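Local coordinates for penicillin-binding protein 2 (Pbp2) (Helicobacter pylori, PDB 5LP5) that probably cross-links cell-wall peptidoglycan as a penicillin-binding transpeptidase, forming with MreC a core complex of bacterial cell wall synthesis, at residues S311-V317 and S366-F371; L319-N324 and K382-T386. All blocks are in the same frame, centred on the assembly; numbering follows the deposited sequence.

Contact 1: residues S311-V317 and S366-F371; sequences SVVKMGV and SVDVYF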
# COMPACT_ATOMS: atom_id res chain seq x y z
N SER A 311 27.91 27.23 24.70
CA SER A 311 28.88 28.08 24.01
C SER A 311 28.60 28.29 22.50
O SER A 311 29.14 29.23 21.92
CB SER A 311 30.30 27.51 24.22
OG SER A 311 30.60 27.34 25.61
N VAL A 312 27.75 27.46 21.88
CA VAL A 312 27.49 27.54 20.42
C VAL A 312 26.99 28.92 19.97
O VAL A 312 27.13 29.31 18.81
CB VAL A 312 26.47 26.48 19.91
CG1 VAL A 312 26.94 25.07 20.20
CG2 VAL A 312 25.10 26.68 20.52
N VAL A 313 26.39 29.65 20.91
CA VAL A 313 25.86 30.98 20.63
C VAL A 313 26.95 32.04 20.47
O VAL A 313 26.68 33.15 19.98
CB VAL A 313 24.92 31.43 21.76
CG1 VAL A 313 23.82 30.40 22.00
CG2 VAL A 313 25.70 31.70 23.05
N LYS A 314 28.18 31.71 20.87
CA LYS A 314 29.23 32.71 21.08
C LYS A 314 29.55 33.56 19.87
O LYS A 314 29.82 34.75 20.03
CB LYS A 314 30.50 32.06 21.63
CG LYS A 314 30.43 31.87 23.13
CD LYS A 314 31.59 31.07 23.71
CE LYS A 314 31.39 30.93 25.21
NZ LYS A 314 32.47 30.15 25.87
N MET A 315 29.51 32.98 18.67
CA MET A 315 29.75 33.78 17.47
C MET A 315 28.56 34.72 17.15
O MET A 315 28.74 35.77 16.53
CB MET A 315 30.20 32.91 16.27
CG MET A 315 29.45 31.61 15.96
SD MET A 315 29.91 30.08 16.82
CE MET A 315 31.67 30.24 16.80
N GLY A 316 27.37 34.35 17.60
CA GLY A 316 26.21 35.25 17.53
C GLY A 316 26.33 36.40 18.51
O GLY A 316 25.99 37.54 18.20
N VAL A 317 26.81 36.08 19.71
CA VAL A 317 27.05 37.06 20.78
C VAL A 317 28.16 38.04 20.36
O VAL A 317 28.01 39.26 20.43
CB VAL A 317 27.45 36.36 22.10
CG1 VAL A 317 27.76 37.37 23.19
CG2 VAL A 317 26.37 35.40 22.57
N SER A 366 36.66 28.41 23.39
CA SER A 366 35.39 28.39 24.12
C SER A 366 35.60 29.15 25.43
O SER A 366 35.26 28.64 26.50
CB SER A 366 34.93 26.94 24.36
OG SER A 366 33.60 26.85 24.85
N VAL A 367 36.19 30.35 25.34
CA VAL A 367 36.52 31.16 26.51
C VAL A 367 35.29 31.94 27.00
O VAL A 367 34.55 32.51 26.20
CB VAL A 367 37.64 32.18 26.21
CG1 VAL A 367 37.91 33.06 27.42
CG2 VAL A 367 38.91 31.46 25.82
N ASP A 368 35.11 31.96 28.32
CA ASP A 368 33.91 32.52 28.92
C ASP A 368 34.09 34.01 29.27
O ASP A 368 33.17 34.80 29.05
CB ASP A 368 33.53 31.72 30.17
CG ASP A 368 32.96 30.32 29.83
OD1 ASP A 368 32.41 30.12 28.74
OD2 ASP A 368 33.04 29.41 30.67
N VAL A 369 35.26 34.38 29.78
CA VAL A 369 35.44 35.74 30.34
C VAL A 369 35.38 36.87 29.31
O VAL A 369 34.88 37.95 29.63
CB VAL A 369 36.73 35.85 31.19
CG1 VAL A 369 37.02 37.30 31.56
CG2 VAL A 369 36.60 35.01 32.45
N TYR A 370 35.87 36.63 28.10
CA TYR A 370 35.78 37.64 27.04
C TYR A 370 34.33 38.13 26.92
O TYR A 370 34.09 39.34 26.78
CB TYR A 370 36.26 37.06 25.71
CG TYR A 370 36.10 37.99 24.51
CD1 TYR A 370 37.11 38.89 24.17
CD2 TYR A 370 34.96 37.95 23.73
CE1 TYR A 370 36.98 39.71 23.06
CE2 TYR A 370 34.82 38.78 22.62
CZ TYR A 370 35.83 39.65 22.28
OH TYR A 370 35.70 40.48 21.17
N PHE A 371 33.40 37.18 26.99
CA PHE A 371 31.96 37.45 26.84
C PHE A 371 31.38 37.99 28.13
O PHE A 371 30.49 38.83 28.09
CB PHE A 371 31.21 36.20 26.37
CG PHE A 371 31.70 35.68 25.04
CD1 PHE A 371 31.28 36.27 23.85
CD2 PHE A 371 32.60 34.63 24.97
CE1 PHE A 371 31.74 35.82 22.63
CE2 PHE A 371 33.06 34.18 23.76
CZ PHE A 371 32.64 34.77 22.59
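Lys314 swings its CG next to its own backbone N (chi1 -83°) and then runs fully extended across the ring of Phe371 to the 366-368 turn, while Ser366, with OG opposite its backbone N (chi1 -170°), turns its hydroxyl to Ser311. Ser311 and Lys314 fit the SxxK motif of the penicillin-binding transpeptidase fold, and Ser366 and Asp368 probably form the SxD version of the family's SxN motif, so this is probably the heart of the active site. The Ser311 OG donates a hydrogen bond to Ser366 OG at 3.1 Å. Lys314 NZ makes a salt bridge with Asp368 OD1, 2.9 Å away and approached almost end-on, and adds a weak hydrogen bond to Val367 O at 3.2 Å. Lysine and aspartate thus tie segment 311-317 to the chain leading into helix 369-377. Ser366, at positive phi, is the C-prime residue of a Schellman motif that closes helix 359-364. Lys513 of strand 511-517, probably the lysine of the family's KTG motif, touches both serines. The aliphatic part of Lys314 is held by a CH-pi contact: its CG lies 3.8 Å from the centroid of Phe371, 23° off the ring normal. Farther up the helix, Val317 CG1 comes obliquely to Phe371 CD1 at 3.7 Å. Tyr370 CD2 lies over the centre of the ring's opposite face, and the carbonyl oxygen of Val367 sits in plane at its edge.

Contact 2: residues L319-N324 and K382-T386; sequences LSFLEN and KLSKT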
# COMPACT_ATOMS: atom_id res chain seq x y z
N LEU A 319 29.12 38.69 17.41
CA LEU A 319 28.63 39.52 16.31
C LEU A 319 27.87 40.74 16.82
O LEU A 319 27.93 41.82 16.22
CB LEU A 319 27.77 38.70 15.34
CG LEU A 319 27.14 39.49 14.18
CD1 LEU A 319 28.20 40.05 13.26
CD2 LEU A 319 26.15 38.64 13.41
N SER A 320 27.15 40.58 17.93
CA SER A 320 26.45 41.69 18.56
C SER A 320 27.43 42.70 19.17
O SER A 320 27.22 43.91 19.06
CB SER A 320 25.51 41.18 19.65
OG SER A 320 24.58 42.19 20.03
N PHE A 321 28.48 42.22 19.82
CA PHE A 321 29.50 43.10 20.40
C PHE A 321 30.05 44.04 19.34
O PHE A 321 30.02 45.27 19.49
CB PHE A 321 30.68 42.32 20.97
CG PHE A 321 30.36 41.50 22.18
CD1 PHE A 321 29.24 41.76 22.97
CD2 PHE A 321 31.22 40.48 22.57
CE1 PHE A 321 28.99 41.01 24.10
CE2 PHE A 321 30.96 39.72 23.69
CZ PHE A 321 29.85 39.98 24.46
N LEU A 322 30.55 43.43 18.26
CA LEU A 322 31.20 44.17 17.19
C LEU A 322 30.26 45.18 16.57
O LEU A 322 30.70 46.20 16.05
CB LEU A 322 31.66 43.21 16.10
CG LEU A 322 32.71 42.17 16.48
CD1 LEU A 322 32.79 41.11 15.39
CD2 LEU A 322 34.05 42.85 16.68
N GLU A 323 28.98 44.87 16.60
CA GLU A 323 27.97 45.69 15.96
C GLU A 323 27.59 46.90 16.83
O GLU A 323 27.40 48.01 16.33
CB GLU A 323 26.77 44.81 15.67
CG GLU A 323 25.61 45.48 14.97
CD GLU A 323 24.54 44.48 14.60
OE1 GLU A 323 24.65 43.30 15.00
OE2 GLU A 323 23.59 44.89 13.91
N ASN A 324 27.52 46.68 18.15
CA ASN A 324 26.94 47.65 19.06
C ASN A 324 27.95 48.46 19.86
O ASN A 324 27.66 49.57 20.31
CB ASN A 324 25.98 46.92 20.00
CG ASN A 324 24.73 46.44 19.28
OD1 ASN A 324 23.98 47.25 18.73
ND2 ASN A 324 24.51 45.13 19.26
N LYS A 382 19.83 44.91 23.01
CA LYS A 382 20.60 44.82 21.75
C LYS A 382 21.23 43.43 21.46
O LYS A 382 21.20 42.94 20.33
CB LYS A 382 21.66 45.92 21.72
CG LYS A 382 21.02 47.30 21.71
CD LYS A 382 22.02 48.43 21.55
CE LYS A 382 21.26 49.75 21.43
NZ LYS A 382 22.12 50.94 21.21
N LEU A 383 21.80 42.81 22.49
CA LEU A 383 22.28 41.44 22.40
C LEU A 383 21.16 40.53 21.91
O LEU A 383 21.33 39.79 20.94
CB LEU A 383 22.79 40.96 23.78
CG LEU A 383 23.28 39.51 23.92
CD1 LEU A 383 24.52 39.34 23.07
CD2 LEU A 383 23.59 39.14 25.35
N SER A 384 20.01 40.57 22.58
CA SER A 384 18.91 39.67 22.26
C SER A 384 18.40 39.91 20.85
O SER A 384 17.95 38.97 20.19
CB SER A 384 17.77 39.83 23.27
OG SER A 384 17.09 41.04 23.05
N LYS A 385 18.45 41.15 20.38
CA LYS A 385 18.10 41.43 18.99
C LYS A 385 19.00 40.67 18.02
O LYS A 385 18.52 40.03 17.10
CB LYS A 385 18.16 42.94 18.70
CG LYS A 385 17.64 43.29 17.31
CD LYS A 385 17.40 44.78 17.13
CE LYS A 385 16.70 45.07 15.82
NZ LYS A 385 16.42 46.53 15.69
N THR A 386 20.30 40.75 18.22
CA THR A 386 21.25 40.05 17.36
C THR A 386 21.02 38.52 17.41
O THR A 386 20.90 37.87 16.37
CB THR A 386 22.72 40.43 17.72
OG1 THR A 386 22.96 41.80 17.39
CG2 THR A 386 23.71 39.59 16.96
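Ser320 OG is met by one group from each helix: Thr386 OG1 lies across the contact at 3.1 Å, and Asn324 ND2 reaches back from the same helix to lie 3.0 Å from it. Both hydrogen bonds are weak. The asparagine NH2 group also gives a weak bond to Ser320 O, one helical turn back; its two bonds are well off straight, so they bias the amide toward Ser320 rather than fix it. Either hydroxyl could be the donor between serine and threonine, and a further, weak and unsettled interaction links Thr386 OG1 to Glu323 OE1 at 3.3 Å. The glutamate arrives alongside, its extended chain running opposite to the short threonine branch. Thr386 is a knob packed into a hole formed by Leu319, Ser320, Glu323 and Asn324. Its chi1 of -67° divides the two branches neatly: OG1 goes to the polar end of the hole, while CG2 lies against Ser320 CB at 3.6 Å. This serine CB also receives Leu383 CD1, at 4.0 Å. The backbones come nearest here too, with Ser320 CA 5.6 Å from Thr386 CA. At the solvent-facing end the extended Lys382 passes over the Asn324 amide, with CD 3.6 Å from OD1, a contact made by the aliphatic part of the lysine. The helix segments have axes 9.2 Å apart at closest approach and run at 123° to each other, closer to antiparallel than to parallel. This knob-into-hole packing belongs to the helical part of the transpeptidase domain: helix 314-324 lies against helix 380-389 here, and helix 475-493 meets Leu319 and Glu323 on another flank.

Both contacts hang on helix 314-324, contact 1 on its N-terminal end and the 3-10 residues before it, contact 2 on its C-terminal part, with centres about 12 Å apart; their partners lie on or just before helix 369-377 and on helix 380-389, which follow each other in the chain. Contact 1 is buried and combines a salt bridge, a serine-serine hydrogen bond and an aromatic ring, in what is probably the active site. Contact 2 is only partly buried, relies on weak bonds among hydroxyl, amide and carboxylate groups, and reaches solvent through Lys382. Between them lies apolar packing: Phe321 touches the rings of Phe371 and Tyr370, and Val317 meets Leu383, so the two packing regions adjoin.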